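Local coordinates for aq_2013 protein (Aquifex aeolicus, PDB 2P6C) that is of unknown function but belongs to the YjbQ (UPF0047) family and assembles from three copies of one small alpha/beta chain, at residues A[26-31]-A[132-137]; A[20-25]-A[109-114]. All coordinates share one frame; numbering follows the deposited sequence.

How the contacts relate
Leaving strand 17-20, the chain enters helix 22-32, and both contacts draw on that helix. Contact 2 takes its start: residues 20-25 meet the loop 109-114, closing a span of 83 residues. Contact 1 takes the next turns, where 26-31 meets 132-137 at the very C terminus, across 100 residues. In sequence order the two spans cross, since 26-31 falls inside the span closed by contact 2 and 132-137 beyond its end. The centres of the two contacts lie about 12 Å apart and they share a packing seam, with L109 of contact 2 against K26 and V29 of contact 1. Together they tie the helix to the four-stranded sheet and to the loop between strands 99-104 and 116-121.

Contact 1. Residues A[26-31]-A[132-137]; sequences KKAVEE and IKIIGE
A28 and V29 of the helix rest on I132 and I134, alternate residues of the last strand, and the side chains meet by apolar packing alone. The methyl of A28 sits over I132, with CB 4.0 Å from CD1 of I132 and as far from its CG2, so both branches of the isoleucine share it. I134 works mainly through its far end. Its CG1 stands opposite the carbonyl carbon (chi1 -66°), and CD1 at the end of that branch lies 3.8 Å from V29 CG2, the two side chains meeting at about a right angle.

The same methyl also reaches the helix backbone: I134 CD1 is 3.7 Å from V29 CA and 3.8 Å from A28 O, van der Waals contacts with the main chain itself. Y4 and C39 from the two flanking strands, and I104 from the edge strand 99-104, continue the apolar layer around I134. K133, between the two isoleucines, faces the other side of the sheet, where its NZ makes a salt bridge to E36 of the second subunit.

The axes of 26-31 and 132-136 approach to 9.5 Å, and their N-to-C directions differ by 37°, a helix laid across one face of an antiparallel sheet, as in a two-layer alpha/beta arrangement, while the opposite face meets other subunits.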
ATOM      1  N   LYS A  26     -14.414 -11.222   7.321  1.00 11.29           N
ATOM      2  CA  LYS A  26     -15.776 -11.399   6.836  1.00 11.76           C
ATOM      3  C   LYS A  26     -16.734 -11.357   8.019  1.00 12.18           C
ATOM      4  O   LYS A  26     -17.823 -10.798   7.929  1.00 10.71           O
ATOM      5  CB  LYS A  26     -15.919 -12.735   6.110  1.00 10.98           C
ATOM      6  CG  LYS A  26     -15.289 -12.765   4.727  1.00  9.21           C
ATOM      7  CD  LYS A  26     -15.783 -13.970   3.933  1.00 11.54           C
ATOM      8  CE  LYS A  26     -15.303 -13.906   2.501  1.00 10.67           C
ATOM      9  NZ  LYS A  26     -16.082 -14.832   1.636  1.00 14.21           N
ATOM     10  N   LYS A  27     -16.322 -11.946   9.134  1.00 12.10           N
ATOM     11  CA  LYS A  27     -17.149 -11.925  10.330  1.00 12.47           C
ATOM     12  C   LYS A  27     -17.369 -10.506  10.783  1.00 11.63           C
ATOM     13  O   LYS A  27     -18.445 -10.124  11.225  1.00 10.50           O
ATOM     14  CB  LYS A  27     -16.440 -12.666  11.454  1.00 15.13           C
ATOM     15  CG  LYS A  27     -17.394 -12.987  12.605  1.00 19.80           C
ATOM     16  CD  LYS A  27     -16.675 -13.611  13.799  1.00 22.63           C
ATOM     17  CE  LYS A  27     -17.604 -13.841  14.995  1.00 24.83           C
ATOM     18  NZ  LYS A  27     -16.888 -14.565  16.043  1.00 27.46           N
ATOM     19  N   ALA A  28     -16.314  -9.703  10.680  1.00  9.87           N
ATOM     20  CA  ALA A  28     -16.391  -8.312  11.096  1.00 10.58           C
ATOM     21  C   ALA A  28     -17.304  -7.529  10.159  1.00 10.62           C
ATOM     22  O   ALA A  28     -18.084  -6.684  10.610  1.00 10.19           O
ATOM     23  CB  ALA A  28     -15.005  -7.692  11.123  1.00  9.05           C
ATOM     24  N   VAL A  29     -17.210  -7.811   8.859  1.00 10.34           N
ATOM     25  CA  VAL A  29     -18.053  -7.115   7.887  1.00 10.12           C
ATOM     26  C   VAL A  29     -19.520  -7.399   8.159  1.00 10.86           C
ATOM     27  O   VAL A  29     -20.378  -6.531   8.058  1.00 10.94           O
ATOM     28  CB  VAL A  29     -17.706  -7.575   6.461  1.00 10.25           C
ATOM     29  CG1 VAL A  29     -18.880  -7.301   5.523  1.00  9.66           C
ATOM     30  CG2 VAL A  29     -16.481  -6.834   5.960  1.00  9.50           C
ATOM     31  N   GLU A  30     -19.834  -8.630   8.541  1.00 10.90           N
ATOM     32  CA  GLU A  30     -21.214  -8.975   8.861  1.00 12.93           C
ATOM     33  C   GLU A  30     -21.742  -8.228  10.099  1.00 13.47           C
ATOM     34  O   GLU A  30     -22.808  -7.669  10.078  1.00 14.13           O
ATOM     35  CB  GLU A  30     -21.357 -10.494   9.037  1.00 13.08           C
ATOM     36  CG  GLU A  30     -22.792 -10.894   9.414  1.00 15.89           C
ATOM     37  CD  GLU A  30     -23.084 -12.376   9.183  1.00 16.10           C
ATOM     38  OE1 GLU A  30     -22.153 -13.140   8.875  1.00 15.43           O
ATOM     39  OE2 GLU A  30     -24.257 -12.751   9.319  1.00 16.01           O
ATOM     40  N   GLU A  31     -20.923  -8.271  11.193  1.00 13.51           N
ATOM     41  CA  GLU A  31     -21.200  -7.598  12.474  1.00 13.91           C
ATOM     42  C   GLU A  31     -21.437  -6.060  12.307  1.00 13.12           C
ATOM     43  O   GLU A  31     -22.023  -5.397  13.152  1.00 13.19           O
ATOM     44  CB  GLU A  31     -20.029  -7.896  13.440  1.00 15.67           C
ATOM     45  CG  GLU A  31     -19.922  -9.392  13.842  1.00 19.18           C
ATOM     46  CD  GLU A  31     -18.691  -9.665  14.708  1.00 21.96           C
ATOM     47  OE1 GLU A  31     -17.827  -8.794  14.799  1.00 25.02           O
ATOM     48  OE2 GLU A  31     -18.602 -10.744  15.288  1.00 22.90           O
ATOM     49  N   ILE A 132      -9.183  -3.933  12.272  1.00 10.97           N
ATOM     50  CA  ILE A 132     -10.179  -3.897  11.206  1.00 10.94           C
ATOM     51  C   ILE A 132     -11.050  -2.676  11.423  1.00 10.68           C
ATOM     52  O   ILE A 132     -11.701  -2.532  12.426  1.00  9.53           O
ATOM     53  CB  ILE A 132     -11.089  -5.137  11.262  1.00 10.22           C
ATOM     54  CG1 ILE A 132     -10.271  -6.407  11.047  1.00 11.50           C
ATOM     55  CG2 ILE A 132     -12.135  -5.059  10.124  1.00 10.78           C
ATOM     56  CD1 ILE A 132     -11.050  -7.676  11.395  1.00 11.44           C
ATOM     57  N   LYS A 133     -11.004  -1.763  10.455  1.00  9.37           N
ATOM     58  CA  LYS A 133     -11.818  -0.578  10.593  1.00  9.48           C
ATOM     59  C   LYS A 133     -12.711  -0.428   9.375  1.00  9.29           C
ATOM     60  O   LYS A 133     -12.251  -0.343   8.243  1.00  7.95           O
ATOM     61  CB  LYS A 133     -10.885   0.628  10.707  1.00 10.01           C
ATOM     62  CG  LYS A 133     -11.634   1.899  11.112  1.00 11.60           C
ATOM     63  CD  LYS A 133     -12.155   1.827  12.547  1.00 12.37           C
ATOM     64  CE  LYS A 133     -12.333   3.218  13.172  1.00 13.64           C
ATOM     65  NZ  LYS A 133     -12.354   3.105  14.628  1.00 12.16           N
ATOM     66  N   ILE A 134     -14.029  -0.472   9.670  1.00  8.95           N
ATOM     67  CA  ILE A 134     -15.043  -0.390   8.617  1.00 10.32           C
ATOM     68  C   ILE A 134     -15.875   0.876   8.733  1.00 10.75           C
ATOM     69  O   ILE A 134     -16.274   1.290   9.814  1.00 10.70           O
ATOM     70  CB  ILE A 134     -15.976  -1.602   8.767  1.00 10.78           C
ATOM     71  CG1 ILE A 134     -15.167  -2.880   8.468  1.00 10.27           C
ATOM     72  CG2 ILE A 134     -17.109  -1.477   7.722  1.00 11.44           C
ATOM     73  CD1 ILE A 134     -15.852  -4.234   8.728  1.00 10.40           C
ATOM     74  N   ILE A 135     -16.126   1.529   7.587  1.00 10.18           N
ATOM     75  CA  ILE A 135     -16.999   2.750   7.511  1.00 12.73           C
ATOM     76  C   ILE A 135     -17.849   2.591   6.263  1.00 13.04           C
ATOM     77  O   ILE A 135     -17.435   2.011   5.268  1.00 11.89           O
ATOM     78  CB  ILE A 135     -16.273   4.119   7.555  1.00 14.00           C
ATOM     79  CG1 ILE A 135     -15.324   4.304   6.329  1.00 14.80           C
ATOM     80  CG2 ILE A 135     -15.410   4.304   8.838  1.00 13.62           C
ATOM     81  CD1 ILE A 135     -14.763   5.735   6.063  1.00 18.66           C
ATOM     82  N   GLY A 136     -19.040   3.172   6.288  1.00 13.93           N
ATOM     83  CA  GLY A 136     -19.910   3.152   5.131  1.00 15.51           C
ATOM     84  C   GLY A 136     -21.332   3.120   5.646  1.00 16.82           C
ATOM     85  O   GLY A 136     -21.610   3.543   6.778  1.00 14.79           O
ATOM     86  N   GLU A 137     -22.251   2.612   4.830  1.00 17.93           N
ATOM     87  CA  GLU A 137     -23.692   2.517   5.045  1.00 20.91           C
ATOM     88  C   GLU A 137     -24.214   1.110   4.747  1.00 20.72           C
ATOM     89  O   GLU A 137     -23.972   0.536   3.692  1.00 20.84           O
ATOM     90  CB  GLU A 137     -24.382   3.541   4.136  1.00 22.80           C
ATOM     91  CG  GLU A 137     -25.639   4.145   4.775  1.00 27.68           C
ATOM     92  CD  GLU A 137     -25.482   5.649   4.884  1.00 29.06           C
ATOM     93  OE1 GLU A 137     -25.729   6.337   3.896  1.00 31.25           O
ATOM     94  OE2 GLU A 137     -25.115   6.123   5.950  1.00 28.64           O
ATOM     95  OXT GLU A 137     -24.899   0.488   5.550  1.00 22.95           O
TER

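Contact 2. Residues A[20-25]-A[109-114]; sequences RITDEV and LDLGPW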
ATOM      1  N   ARG A  20      -4.313 -17.292   7.795  1.00 10.28           N
ATOM      2  CA  ARG A  20      -5.502 -16.878   7.084  1.00 12.06           C
ATOM      3  C   ARG A  20      -6.428 -16.121   8.017  1.00 12.29           C
ATOM      4  O   ARG A  20      -6.722 -16.549   9.126  1.00 13.38           O
ATOM      5  CB  ARG A  20      -6.209 -18.129   6.573  1.00 11.21           C
ATOM      6  CG  ARG A  20      -5.553 -18.684   5.314  1.00 13.78           C
ATOM      7  CD  ARG A  20      -6.343 -19.862   4.744  1.00 13.38           C
ATOM      8  NE  ARG A  20      -5.855 -20.186   3.409  1.00 15.54           N
ATOM      9  CZ  ARG A  20      -4.720 -20.898   3.327  1.00 15.05           C
ATOM     10  NH1 ARG A  20      -4.117 -21.325   4.425  1.00 17.58           N
ATOM     11  NH2 ARG A  20      -4.159 -21.099   2.135  1.00 16.93           N
ATOM     12  N   ILE A  21      -6.868 -14.946   7.581  1.00 12.60           N
ATOM     13  CA  ILE A  21      -7.792 -14.137   8.442  1.00 12.25           C
ATOM     14  C   ILE A  21      -8.956 -13.648   7.624  1.00 11.75           C
ATOM     15  O   ILE A  21      -9.741 -12.811   8.049  1.00 10.70           O
ATOM     16  CB  ILE A  21      -7.133 -12.879   9.100  1.00 13.15           C
ATOM     17  CG1 ILE A  21      -6.508 -12.009   8.007  1.00 13.75           C
ATOM     18  CG2 ILE A  21      -6.007 -13.328  10.052  1.00 11.62           C
ATOM     19  CD1 ILE A  21      -6.019 -10.662   8.531  1.00 14.00           C
ATOM     20  N   THR A  22      -9.150 -14.171   6.418  1.00 11.18           N
ATOM     21  CA  THR A  22     -10.279 -13.746   5.600  1.00 11.37           C
ATOM     22  C   THR A  22     -11.624 -13.935   6.308  1.00 10.98           C
ATOM     23  O   THR A  22     -12.450 -13.024   6.332  1.00 10.12           O
ATOM     24  CB  THR A  22     -10.303 -14.493   4.257  1.00 12.91           C
ATOM     25  OG1 THR A  22      -9.120 -14.161   3.515  1.00 12.28           O
ATOM     26  CG2 THR A  22     -11.527 -14.105   3.451  1.00 11.36           C
ATOM     27  N   ASP A  23     -11.847 -15.109   6.892  1.00 10.82           N
ATOM     28  CA  ASP A  23     -13.108 -15.345   7.585  1.00 11.76           C
ATOM     29  C   ASP A  23     -13.265 -14.422   8.784  1.00 11.69           C
ATOM     30  O   ASP A  23     -14.373 -14.015   9.107  1.00 10.04           O
ATOM     31  CB  ASP A  23     -13.229 -16.805   8.019  1.00 11.02           C
ATOM     32  CG  ASP A  23     -13.674 -17.707   6.887  1.00 11.16           C
ATOM     33  OD1 ASP A  23     -14.052 -17.177   5.812  1.00 11.58           O
ATOM     34  OD2 ASP A  23     -13.655 -18.941   7.077  1.00  9.65           O
ATOM     35  N   GLU A  24     -12.158 -14.076   9.433  1.00 12.22           N
ATOM     36  CA  GLU A  24     -12.205 -13.150  10.536  1.00 13.83           C
ATOM     37  C   GLU A  24     -12.714 -11.802  10.099  1.00 12.47           C
ATOM     38  O   GLU A  24     -13.528 -11.176  10.766  1.00 11.74           O
ATOM     39  CB  GLU A  24     -10.794 -12.988  11.081  1.00 17.52           C
ATOM     40  CG  GLU A  24     -10.676 -13.597  12.474  1.00 25.45           C
ATOM     41  CD  GLU A  24     -10.163 -15.002  12.305  1.00 28.88           C
ATOM     42  OE1 GLU A  24      -9.951 -15.433  11.175  1.00 30.81           O
ATOM     43  OE2 GLU A  24      -9.932 -15.644  13.318  1.00 34.66           O
ATOM     44  N   VAL A  25     -12.205 -11.357   8.953  1.00 10.64           N
ATOM     45  CA  VAL A  25     -12.591 -10.054   8.399  1.00 10.87           C
ATOM     46  C   VAL A  25     -14.036 -10.098   7.921  1.00 11.48           C
ATOM     47  O   VAL A  25     -14.786  -9.127   8.076  1.00 12.78           O
ATOM     48  CB  VAL A  25     -11.688  -9.649   7.199  1.00 11.21           C
ATOM     49  CG1 VAL A  25     -12.214  -8.349   6.556  1.00 10.58           C
ATOM     50  CG2 VAL A  25     -10.250  -9.454   7.668  1.00  8.84           C
ATOM     51  N   LEU A 109     -17.691  -8.602   1.623  1.00 11.85           N
ATOM     52  CA  LEU A 109     -16.299  -8.339   1.282  1.00 13.71           C
ATOM     53  C   LEU A 109     -16.120  -8.572  -0.210  1.00 13.34           C
ATOM     54  O   LEU A 109     -16.316  -9.671  -0.712  1.00 14.00           O
ATOM     55  CB  LEU A 109     -15.409  -9.328   2.035  1.00 14.53           C
ATOM     56  CG  LEU A 109     -14.425  -8.714   3.054  1.00 15.78           C
ATOM     57  CD1 LEU A 109     -13.231  -9.635   3.322  1.00 14.03           C
ATOM     58  CD2 LEU A 109     -13.833  -7.367   2.634  1.00 12.46           C
ATOM     59  N   ASP A 110     -15.782  -7.492  -0.941  1.00 14.04           N
ATOM     60  CA  ASP A 110     -15.649  -7.529  -2.411  1.00 14.31           C
ATOM     61  C   ASP A 110     -14.287  -8.093  -2.852  1.00 14.37           C
ATOM     62  O   ASP A 110     -13.346  -7.347  -3.112  1.00 13.79           O
ATOM     63  CB  ASP A 110     -15.810  -6.108  -2.969  1.00 14.11           C
ATOM     64  CG  ASP A 110     -16.415  -6.157  -4.374  1.00 15.72           C
ATOM     65  OD1 ASP A 110     -16.349  -7.213  -5.011  1.00 14.61           O
ATOM     66  OD2 ASP A 110     -16.942  -5.138  -4.812  1.00 16.17           O
ATOM     67  N   LEU A 111     -14.177  -9.446  -2.899  1.00 14.57           N
ATOM     68  CA  LEU A 111     -12.895 -10.059  -3.236  1.00 15.01           C
ATOM     69  C   LEU A 111     -12.858 -10.720  -4.610  1.00 14.93           C
ATOM     70  O   LEU A 111     -13.831 -11.239  -5.134  1.00 12.94           O
ATOM     71  CB  LEU A 111     -12.609 -11.165  -2.229  1.00 16.40           C
ATOM     72  CG  LEU A 111     -12.230 -10.617  -0.863  1.00 19.46           C
ATOM     73  CD1 LEU A 111     -11.780 -11.728   0.081  1.00 20.35           C
ATOM     74  CD2 LEU A 111     -11.094  -9.600  -0.915  1.00 20.59           C
ATOM     75  N   GLY A 112     -11.635 -10.736  -5.186  1.00 13.27           N
ATOM     76  CA  GLY A 112     -11.395 -11.390  -6.478  1.00 15.44           C
ATOM     77  C   GLY A 112     -11.540 -12.927  -6.382  1.00 15.61           C
ATOM     78  O   GLY A 112     -11.680 -13.493  -5.308  1.00 16.21           O
ATOM     79  N   PRO A 113     -11.520 -13.676  -7.499  1.00 17.32           N
ATOM     80  CA  PRO A 113     -11.703 -15.131  -7.425  1.00 17.33           C
ATOM     81  C   PRO A 113     -10.676 -15.911  -6.618  1.00 16.61           C
ATOM     82  O   PRO A 113     -10.972 -16.993  -6.116  1.00 16.80           O
ATOM     83  CB  PRO A 113     -11.721 -15.557  -8.893  1.00 18.17           C
ATOM     84  CG  PRO A 113     -11.016 -14.510  -9.701  1.00 19.05           C
ATOM     85  CD  PRO A 113     -11.250 -13.248  -8.885  1.00 16.32           C
ATOM     86  N   TRP A 114      -9.469 -15.375  -6.483  1.00 14.60           N
ATOM     87  CA  TRP A 114      -8.442 -16.092  -5.747  1.00 13.46           C
ATOM     88  C   TRP A 114      -7.865 -15.343  -4.545  1.00 12.90           C
ATOM     89  O   TRP A 114      -7.082 -15.911  -3.787  1.00 11.08           O
ATOM     90  CB  TRP A 114      -7.315 -16.497  -6.709  1.00 13.72           C
ATOM     91  CG  TRP A 114      -7.769 -17.431  -7.812  1.00 15.98           C
ATOM     92  CD1 TRP A 114      -7.677 -17.216  -9.167  1.00 17.88           C
ATOM     93  CD2 TRP A 114      -8.354 -18.729  -7.655  1.00 17.21           C
ATOM     94  NE1 TRP A 114      -8.167 -18.301  -9.856  1.00 18.60           N
ATOM     95  CE2 TRP A 114      -8.587 -19.245  -8.953  1.00 18.34           C
ATOM     96  CE3 TRP A 114      -8.701 -19.511  -6.543  1.00 16.15           C
ATOM     97  CZ2 TRP A 114      -9.156 -20.511  -9.165  1.00 18.76           C
ATOM     98  CZ3 TRP A 114      -9.265 -20.767  -6.755  1.00 17.51           C
ATOM     99  CH2 TRP A 114      -9.485 -21.255  -8.055  1.00 18.12           C
TER
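With chi1 at 174°, V25 carries CG1 opposite its own backbone N and out to L109, whose first torsion of -117° falls away from the staggered positions and brings CD1 up to meet it. T22 holds CG2 opposite its backbone N, which aims the methyl at L111, with OG1 on the other branch.

The V25–L109 pair is the closer of the two. V25 CG1 lies 3.6 Å from L109 CD1 and 4.2 Å from L109 CG, and the valine CB also stands 4.2 Å from that CD1. The side chains cross at about a right angle, so one leucine methyl lies against the valine's CG1 branch instead of the two chains running alongside each other. T22 and L111 meet differently, tip to tip, with T22 CG2 at 4.1 Å from L111 CD1, a longer contact, one methyl against one methyl, at the first turn of the helix.

T22 is thus divided by its branches: CG2 joins the apolar contact, while OG1 hydrogen-bonds to the backbone N of I117 on strand 116-121. L102 touches both leucines from strand 99-104, and C39 and V41 of strand 37-43 pack on V25. Between the leucines, D110 centres an inverse gamma turn; its OD2 hydrogen-bonds to T105 OG1 and to Y7 OH of the third subunit.

The arrangement is a loop packed against the start of a helix: L109 and L111 close over the first turns of helix 22-32, at the edge of the apolar layer between that helix and the four-stranded sheet.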